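Local coordinates for protein leucine aminopeptidase 1 (Caenorhabditis elegans, PDB 2HC9) that removes N-terminal amino acids, preferably leucine, from peptides as a two-zinc M17 aminopeptidase and probably acts as a digestive enzyme, at residues A[235-249]-A[286-300]. The protein carries 1 engineered substitution. Sequence-based numbering, arbitrary orientation.
Sequences VLSHEVPGSTEHIAL and YSALVKHGFSQTLHA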
ATOM      1  N   VAL A 235      16.877  15.692  36.225  1.00 17.97           N
ATOM      2  CA  VAL A 235      16.206  16.896  36.734  1.00 15.00           C
ATOM      3  C   VAL A 235      17.293  17.933  37.035  1.00 15.89           C
ATOM      4  O   VAL A 235      18.226  17.622  37.777  1.00 16.64           O
ATOM      5  CB  VAL A 235      15.421  16.599  38.037  1.00 19.58           C
ATOM      6  CG1 VAL A 235      14.656  17.855  38.508  1.00 15.52           C
ATOM      7  CG2 VAL A 235      14.446  15.432  37.812  1.00 19.32           C
ATOM      8  N   LEU A 236      17.155  19.133  36.484  1.00 16.59           N
ATOM      9  CA  LEU A 236      17.956  20.282  36.939  1.00 16.82           C
ATOM     10  C   LEU A 236      17.010  21.182  37.698  1.00 18.06           C
ATOM     11  O   LEU A 236      16.003  21.622  37.142  1.00 16.32           O
ATOM     12  CB  LEU A 236      18.520  21.054  35.743  1.00 16.26           C
ATOM     13  CG  LEU A 236      19.183  20.176  34.666  1.00 15.18           C
ATOM     14  CD1 LEU A 236      19.724  21.079  33.556  1.00 16.98           C
ATOM     15  CD2 LEU A 236      20.297  19.289  35.286  1.00 18.29           C
ATOM     16  N   SER A 237      17.336  21.472  38.959  1.00 16.46           N
ATOM     17  CA  SER A 237      16.463  22.330  39.778  1.00 15.35           C
ATOM     18  C   SER A 237      17.149  23.625  40.190  1.00 18.64           C
ATOM     19  O   SER A 237      18.303  23.604  40.665  1.00 16.68           O
ATOM     20  CB  SER A 237      15.982  21.574  41.018  1.00 15.79           C
ATOM     21  OG  SER A 237      15.154  20.471  40.631  1.00 18.10           O
ATOM     22  N   HIS A 238      16.414  24.723  39.976  1.00 17.50           N
ATOM     23  CA  HIS A 238      16.787  26.096  40.356  1.00 17.22           C
ATOM     24  C   HIS A 238      15.781  26.500  41.432  1.00 20.63           C
ATOM     25  O   HIS A 238      14.676  26.971  41.139  1.00 18.02           O
ATOM     26  CB  HIS A 238      16.672  27.001  39.124  1.00 20.64           C
ATOM     27  CG  HIS A 238      16.903  28.465  39.391  1.00 21.29           C
ATOM     28  ND1 HIS A 238      18.165  29.008  39.546  1.00 20.55           N
ATOM     29  CD2 HIS A 238      16.031  29.502  39.490  1.00 20.30           C
ATOM     30  CE1 HIS A 238      18.062  30.317  39.729  1.00 22.92           C
ATOM     31  NE2 HIS A 238      16.780  30.646  39.685  1.00 23.56           N
ATOM     32  N   GLU A 239      16.152  26.252  42.684  1.00 17.60           N
ATOM     33  CA  GLU A 239      15.215  26.409  43.793  1.00 19.25           C
ATOM     34  C   GLU A 239      15.342  27.777  44.438  1.00 22.63           C
ATOM     35  O   GLU A 239      16.438  28.204  44.822  1.00 23.12           O
ATOM     36  CB  GLU A 239      15.387  25.264  44.795  1.00 25.45           C
ATOM     37  CG  GLU A 239      15.085  23.923  44.103  1.00 32.70           C
ATOM     38  CD  GLU A 239      15.142  22.706  45.007  1.00 41.99           C
ATOM     39  OE1 GLU A 239      16.149  22.510  45.721  1.00 41.92           O
ATOM     40  OE2 GLU A 239      14.175  21.914  44.954  1.00 50.83           O
ATOM     41  N   VAL A 240      14.223  28.484  44.496  1.00 22.24           N
ATOM     42  CA  VAL A 240      14.200  29.834  45.031  1.00 21.69           C
ATOM     43  C   VAL A 240      13.276  29.810  46.256  1.00 24.38           C
ATOM     44  O   VAL A 240      12.054  29.751  46.117  1.00 24.61           O
ATOM     45  CB  VAL A 240      13.755  30.915  44.001  1.00 24.12           C
ATOM     46  CG1 VAL A 240      13.736  32.295  44.691  1.00 22.71           C
ATOM     47  CG2 VAL A 240      14.701  30.952  42.761  1.00 23.11           C
ATOM     48  N   PRO A 241      13.874  29.793  47.461  1.00 29.67           N
ATOM     49  CA  PRO A 241      13.097  29.773  48.705  1.00 33.53           C
ATOM     50  C   PRO A 241      12.080  30.896  48.681  1.00 26.76           C
ATOM     51  O   PRO A 241      12.413  32.017  48.288  1.00 27.10           O
ATOM     52  CB  PRO A 241      14.158  30.040  49.782  1.00 35.05           C
ATOM     53  CG  PRO A 241      15.409  29.433  49.195  1.00 35.36           C
ATOM     54  CD  PRO A 241      15.328  29.793  47.723  1.00 30.27           C
ATOM     55  N   GLY A 242      10.844  30.570  49.039  1.00 31.86           N
ATOM     56  CA  GLY A 242       9.774  31.561  49.094  1.00 35.04           C
ATOM     57  C   GLY A 242       9.204  32.023  47.762  1.00 33.90           C
ATOM     58  O   GLY A 242       8.401  32.944  47.726  1.00 30.28           O
ATOM     59  N   SER A 243       9.596  31.400  46.651  1.00 26.38           N
ATOM     60  CA  SER A 243       9.107  31.885  45.354  1.00 21.71           C
ATOM     61  C   SER A 243       7.598  31.634  45.293  1.00 22.57           C
ATOM     62  O   SER A 243       7.090  30.684  45.892  1.00 24.80           O
ATOM     63  CB  SER A 243       9.817  31.164  44.201  1.00 23.10           C
ATOM     64  OG  SER A 243       9.510  29.774  44.209  1.00 20.75           O
ATOM     65  N   THR A 244       6.879  32.489  44.581  1.00 23.19           N
ATOM     66  CA  THR A 244       5.439  32.293  44.455  1.00 24.61           C
ATOM     67  C   THR A 244       5.101  31.212  43.425  1.00 23.42           C
ATOM     68  O   THR A 244       4.131  30.473  43.604  1.00 22.32           O
ATOM     69  CB  THR A 244       4.714  33.608  44.141  1.00 29.04           C
ATOM     70  OG1 THR A 244       5.176  34.128  42.899  1.00 40.95           O
ATOM     71  CG2 THR A 244       5.037  34.627  45.189  1.00 27.90           C
ATOM     72  N   GLU A 245       5.906  31.127  42.366  1.00 20.09           N
ATOM     73  CA  GLU A 245       5.738  30.087  41.323  1.00 22.01           C
ATOM     74  C   GLU A 245       6.710  28.916  41.446  1.00 22.83           C
ATOM     75  O   GLU A 245       7.824  29.041  41.978  1.00 19.19           O
ATOM     76  CB  GLU A 245       5.863  30.684  39.913  1.00 23.27           C
ATOM     77  CG  GLU A 245       4.976  31.913  39.638  1.00 23.36           C
ATOM     78  CD  GLU A 245       3.475  31.663  39.803  1.00 30.54           C
ATOM     79  OE1 GLU A 245       3.026  30.496  39.721  1.00 25.43           O
ATOM     80  OE2 GLU A 245       2.738  32.657  40.015  1.00 26.70           O
ATOM     81  N   HIS A 246       6.288  27.769  40.922  1.00 18.91           N
ATOM     82  CA  HIS A 246       7.087  26.561  40.950  1.00 15.78           C
ATOM     83  C   HIS A 246       6.831  25.906  39.600  1.00 17.02           C
ATOM     84  O   HIS A 246       5.769  25.321  39.386  1.00 18.99           O
ATOM     85  CB  HIS A 246       6.625  25.651  42.107  1.00 18.82           C
ATOM     86  CG  HIS A 246       6.972  26.212  43.446  1.00 22.81           C
ATOM     87  ND1 HIS A 246       6.190  27.160  44.069  1.00 27.36           N
ATOM     88  CD2 HIS A 246       8.058  26.038  44.231  1.00 22.52           C
ATOM     89  CE1 HIS A 246       6.760  27.514  45.206  1.00 27.12           C
ATOM     90  NE2 HIS A 246       7.894  26.851  45.328  1.00 25.97           N
ATOM     91  N   ILE A 247       7.770  26.111  38.675  1.00 17.54           N
ATOM     92  CA  ILE A 247       7.518  25.865  37.247  1.00 17.09           C
ATOM     93  C   ILE A 247       8.390  24.693  36.805  1.00 18.30           C
ATOM     94  O   ILE A 247       9.580  24.662  37.117  1.00 18.42           O
ATOM     95  CB  ILE A 247       7.854  27.136  36.400  1.00 17.20           C
ATOM     96  CG1 ILE A 247       6.990  28.329  36.857  1.00 19.22           C
ATOM     97  CG2 ILE A 247       7.699  26.856  34.908  1.00 18.51           C
ATOM     98  CD1 ILE A 247       7.531  29.698  36.452  1.00 19.90           C
ATOM     99  N   ALA A 248       7.797  23.718  36.108  1.00 15.06           N
ATOM    100  CA  ALA A 248       8.571  22.600  35.552  1.00 14.85           C
ATOM    101  C   ALA A 248       8.527  22.653  34.038  1.00 18.54           C
ATOM    102  O   ALA A 248       7.467  22.897  33.442  1.00 17.65           O
ATOM    103  CB  ALA A 248       8.034  21.271  36.041  1.00 17.93           C
ATOM    104  N   LEU A 249       9.689  22.425  33.418  1.00 16.65           N
ATOM    105  CA  LEU A 249       9.806  22.283  31.978  1.00 15.98           C
ATOM    106  C   LEU A 249      10.168  20.828  31.682  1.00 17.36           C
ATOM    107  O   LEU A 249      11.321  20.419  31.863  1.00 15.57           O
ATOM    108  CB  LEU A 249      10.918  23.198  31.418  1.00 17.90           C
ATOM    109  CG  LEU A 249      10.757  24.677  31.777  1.00 17.74           C
ATOM    110  CD1 LEU A 249      12.001  25.493  31.395  1.00 15.41           C
ATOM    111  CD2 LEU A 249       9.482  25.297  31.147  1.00 19.18           C
ATOM    112  N   TYR A 286      15.820  26.551  29.851  1.00 13.94           N
ATOM    113  CA  TYR A 286      16.192  26.597  31.259  1.00 16.29           C
ATOM    114  C   TYR A 286      17.522  27.337  31.389  1.00 17.86           C
ATOM    115  O   TYR A 286      17.666  28.218  32.234  1.00 16.22           O
ATOM    116  CB  TYR A 286      16.314  25.165  31.785  1.00 16.20           C
ATOM    117  CG  TYR A 286      16.784  25.018  33.223  1.00 16.25           C
ATOM    118  CD1 TYR A 286      15.861  24.997  34.270  1.00 15.56           C
ATOM    119  CD2 TYR A 286      18.155  24.880  33.531  1.00 16.78           C
ATOM    120  CE1 TYR A 286      16.258  24.844  35.574  1.00 17.71           C
ATOM    121  CE2 TYR A 286      18.574  24.712  34.860  1.00 16.58           C
ATOM    122  CZ  TYR A 286      17.615  24.687  35.869  1.00 19.15           C
ATOM    123  OH  TYR A 286      17.986  24.531  37.182  1.00 18.90           O
ATOM    124  N   SER A 287      18.486  26.963  30.554  1.00 17.33           N
ATOM    125  CA  SER A 287      19.796  27.609  30.562  1.00 18.05           C
ATOM    126  C   SER A 287      19.697  29.134  30.363  1.00 19.15           C
ATOM    127  O   SER A 287      20.254  29.909  31.150  1.00 17.27           O
ATOM    128  CB  SER A 287      20.694  26.989  29.501  1.00 15.96           C
ATOM    129  OG  SER A 287      21.951  27.659  29.422  1.00 18.11           O
ATOM    130  N   ALA A 288      18.980  29.562  29.335  1.00 15.13           N
ATOM    131  CA  ALA A 288      18.859  31.019  29.050  1.00 19.57           C
ATOM    132  C   ALA A 288      18.181  31.781  30.215  1.00 20.88           C
ATOM    133  O   ALA A 288      18.611  32.877  30.592  1.00 19.19           O
ATOM    134  CB  ALA A 288      18.088  31.236  27.743  1.00 18.74           C
ATOM    135  N   LEU A 289      17.134  31.194  30.800  1.00 17.79           N
ATOM    136  CA  LEU A 289      16.402  31.845  31.891  1.00 16.53           C
ATOM    137  C   LEU A 289      17.263  31.935  33.151  1.00 16.85           C
ATOM    138  O   LEU A 289      17.271  32.960  33.829  1.00 19.78           O
ATOM    139  CB  LEU A 289      15.113  31.082  32.211  1.00 19.93           C
ATOM    140  CG  LEU A 289      14.026  31.205  31.111  1.00 18.51           C
ATOM    141  CD1 LEU A 289      12.895  30.145  31.294  1.00 18.24           C
ATOM    142  CD2 LEU A 289      13.442  32.614  31.044  1.00 17.18           C
ATOM    143  N   VAL A 290      17.939  30.844  33.491  1.00 17.65           N
ATOM    144  CA  VAL A 290      18.689  30.783  34.759  1.00 19.78           C
ATOM    145  C   VAL A 290      19.928  31.690  34.695  1.00 21.59           C
ATOM    146  O   VAL A 290      20.399  32.191  35.724  1.00 20.17           O
ATOM    147  CB  VAL A 290      19.010  29.306  35.182  1.00 19.90           C
ATOM    148  CG1 VAL A 290      19.973  29.264  36.396  1.00 21.88           C
ATOM    149  CG2 VAL A 290      17.697  28.600  35.576  1.00 18.26           C
ATOM    150  N   LYS A 291      20.422  31.945  33.483  1.00 18.54           N
ATOM    151  CA  LYS A 291      21.546  32.867  33.304  0.60 19.61           C
ATOM    152  C   LYS A 291      21.171  34.305  33.624  1.00 22.66           C
ATOM    153  O   LYS A 291      22.048  35.174  33.771  1.00 20.93           O
ATOM    154  CB  LYS A 291      22.103  32.775  31.883  0.60 20.41           C
ATOM    155  CG  LYS A 291      22.893  31.503  31.616  0.60 17.31           C
ATOM    156  CD  LYS A 291      23.222  31.407  30.132  0.60 22.11           C
ATOM    157  CE  LYS A 291      24.147  30.230  29.853  0.60 23.65           C
ATOM    158  NZ  LYS A 291      25.495  30.485  30.421  0.60 28.14           N
ATOM    159  N   HIS A 292      19.875  34.568  33.736  1.00 17.88           N
ATOM    160  CA  HIS A 292      19.440  35.945  33.883  1.00 18.83           C
ATOM    161  C   HIS A 292      18.567  36.204  35.101  1.00 19.34           C
ATOM    162  O   HIS A 292      17.548  36.885  35.020  1.00 22.83           O
ATOM    163  CB  HIS A 292      18.874  36.454  32.562  1.00 19.62           C
ATOM    164  CG  HIS A 292      19.924  36.578  31.504  1.00 24.05           C
ATOM    165  ND1 HIS A 292      20.697  37.709  31.365  1.00 21.51           N
ATOM    166  CD2 HIS A 292      20.386  35.690  30.591  1.00 20.11           C
ATOM    167  CE1 HIS A 292      21.583  37.519  30.402  1.00 22.49           C
ATOM    168  NE2 HIS A 292      21.414  36.302  29.913  1.00 17.79           N
ATOM    169  N   GLY A 293      19.010  35.688  36.241  1.00 20.02           N
ATOM    170  CA  GLY A 293      18.444  36.063  37.524  1.00 24.91           C
ATOM    171  C   GLY A 293      17.001  35.608  37.681  1.00 24.92           C
ATOM    172  O   GLY A 293      16.154  36.354  38.169  1.00 27.26           O
ATOM    173  N   PHE A 294      16.714  34.386  37.255  1.00 18.74           N
ATOM    174  CA  PHE A 294      15.335  33.893  37.275  1.00 21.50           C
ATOM    175  C   PHE A 294      14.811  33.761  38.715  1.00 19.25           C
ATOM    176  O   PHE A 294      15.384  33.039  39.551  1.00 19.93           O
ATOM    177  CB  PHE A 294      15.222  32.536  36.573  1.00 18.69           C
ATOM    178  CG  PHE A 294      13.797  32.146  36.235  1.00 18.75           C
ATOM    179  CD1 PHE A 294      13.168  32.672  35.096  1.00 20.36           C
ATOM    180  CD2 PHE A 294      13.104  31.226  37.025  1.00 18.10           C
ATOM    181  CE1 PHE A 294      11.843  32.307  34.767  1.00 19.83           C
ATOM    182  CE2 PHE A 294      11.791  30.855  36.704  1.00 17.76           C
ATOM    183  CZ  PHE A 294      11.163  31.402  35.575  1.00 17.44           C
ATOM    184  N   SER A 295      13.714  34.453  38.981  1.00 19.54           N
ATOM    185  CA  SER A 295      13.321  34.777  40.348  1.00 22.26           C
ATOM    186  C   SER A 295      12.390  33.715  40.959  1.00 21.82           C
ATOM    187  O   SER A 295      12.074  33.782  42.148  1.00 21.17           O
ATOM    188  CB  SER A 295      12.632  36.139  40.387  1.00 20.87           C
ATOM    189  OG  SER A 295      11.371  36.075  39.744  1.00 24.78           O
ATOM    190  N   GLN A 296      11.925  32.767  40.141  1.00 19.25           N
ATOM    191  CA  GLN A 296      10.998  31.736  40.620  1.00 17.11           C
ATOM    192  C   GLN A 296      11.662  30.376  40.630  1.00 17.19           C
ATOM    193  O   GLN A 296      12.729  30.195  40.073  1.00 19.57           O
ATOM    194  CB  GLN A 296       9.734  31.717  39.761  1.00 19.70           C
ATOM    195  CG  GLN A 296       9.073  33.064  39.647  1.00 21.69           C
ATOM    196  CD  GLN A 296       8.585  33.579  40.990  1.00 28.09           C
ATOM    197  OE1 GLN A 296       7.944  32.849  41.754  1.00 26.56           O
ATOM    198  NE2 GLN A 296       8.922  34.835  41.303  1.00 29.02           N
ATOM    199  N   THR A 297      11.042  29.414  41.296  1.00 18.34           N
ATOM    200  CA  THR A 297      11.611  28.095  41.312  1.00 14.95           C
ATOM    201  C   THR A 297      11.322  27.478  39.941  1.00 17.86           C
ATOM    202  O   THR A 297      10.202  27.602  39.415  1.00 18.59           O
ATOM    203  CB  THR A 297      10.988  27.244  42.439  1.00 20.59           C
ATOM    204  OG1 THR A 297      11.440  27.752  43.708  1.00 22.24           O
ATOM    205  CG2 THR A 297      11.395  25.773  42.303  1.00 19.69           C
ATOM    206  N   LEU A 298      12.342  26.840  39.367  1.00 18.61           N
ATOM    207  CA  LEU A 298      12.274  26.360  37.977  1.00 17.95           C
ATOM    208  C   LEU A 298      12.972  25.016  37.910  1.00 18.90           C
ATOM    209  O   LEU A 298      14.062  24.853  38.477  1.00 17.63           O
ATOM    210  CB  LEU A 298      12.955  27.343  37.010  1.00 18.14           C
ATOM    211  CG  LEU A 298      12.878  26.994  35.514  1.00 18.85           C
ATOM    212  CD1 LEU A 298      11.404  27.012  35.023  1.00 16.11           C
ATOM    213  CD2 LEU A 298      13.768  27.947  34.669  1.00 19.94           C
ATOM    214  N   HIS A 299      12.358  24.063  37.199  1.00 16.87           N
ATOM    215  CA  HIS A 299      12.962  22.731  37.034  1.00 17.30           C
ATOM    216  C   HIS A 299      12.954  22.356  35.541  1.00 17.99           C
ATOM    217  O   HIS A 299      11.966  22.603  34.843  1.00 19.82           O
ATOM    218  CB  HIS A 299      12.175  21.657  37.797  1.00 19.21           C
ATOM    219  CG  HIS A 299      11.858  22.008  39.225  1.00 22.13           C
ATOM    220  ND1 HIS A 299      12.711  21.714  40.272  1.00 17.54           N
ATOM    221  CD2 HIS A 299      10.765  22.588  39.780  1.00 21.81           C
ATOM    222  CE1 HIS A 299      12.158  22.106  41.410  1.00 24.27           C
ATOM    223  NE2 HIS A 299      10.980  22.646  41.139  1.00 20.98           N
ATOM    224  N   ALA A 300      14.047  21.770  35.064  1.00 15.68           N
ATOM    225  CA  ALA A 300      14.052  21.097  33.749  1.00 15.75           C
ATOM    226  C   ALA A 300      14.021  19.600  34.036  1.00 19.68           C
ATOM    227  O   ALA A 300      14.857  19.100  34.799  1.00 18.09           O
ATOM    228  CB  ALA A 300      15.293  21.482  32.942  1.00 17.73           C
TER
HETATM  229  O   HOH W   1       8.181  35.205  44.290  1.00 34.80           O
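From the sheet face it shares with Leu298, His238 donates from NE2 to Phe294 O, 2.8 Å away and close to the ring plane. The side chain of His238 runs with CG anti to the backbone N (chi1 175°), which carries the ring out toward Val290, and chi2 near 78° turns one face to it; Val290 CG2 makes a CH-pi contact 4.1 Å from the ring centroid. With only a methyl group in place of the imidazole, as an alanine here would have, Phe294 O would probably lose this donor and a gap open beside Val290. Thr297 answers on the other face of the sheet: its OG1 accepts from Val240 N at 3.0 Å and lies 2.8 Å from Ser243 OG, tying the strand to the type II turn Val240–Ser243 that reverses the chain. Nearby, Gln296, bent at chi2 (-63°), turns OE1 back to take a nearly straight bond from Glu245 N (2.7 Å), while its NE2 and Thr244 N share a water. These bonds belong to a mixed sheet of the M17 catalytic domain, in which strand 297-307 lies between 232-238, antiparallel to it, and 246-254, parallel to it, with helix 277-290 packed over the face bearing Leu236, His238 and Leu298. On that face Leu236 CB meets Tyr286 CZ, and Ile247 CG2 lies 3.7 Å from Leu298 CD1. On the opposite one Ser237 OG and His299 ND1 are hydrogen-bonded at 2.8 Å in the imidazole plane. Farther out, Ser202 holds the hydroxyl of Tyr286, Val290 CG2 sits over the centre of that phenol ring, and strands 203-208 and 356-361 flank the three-strand set, with Phe358 against Ile247 and Leu249.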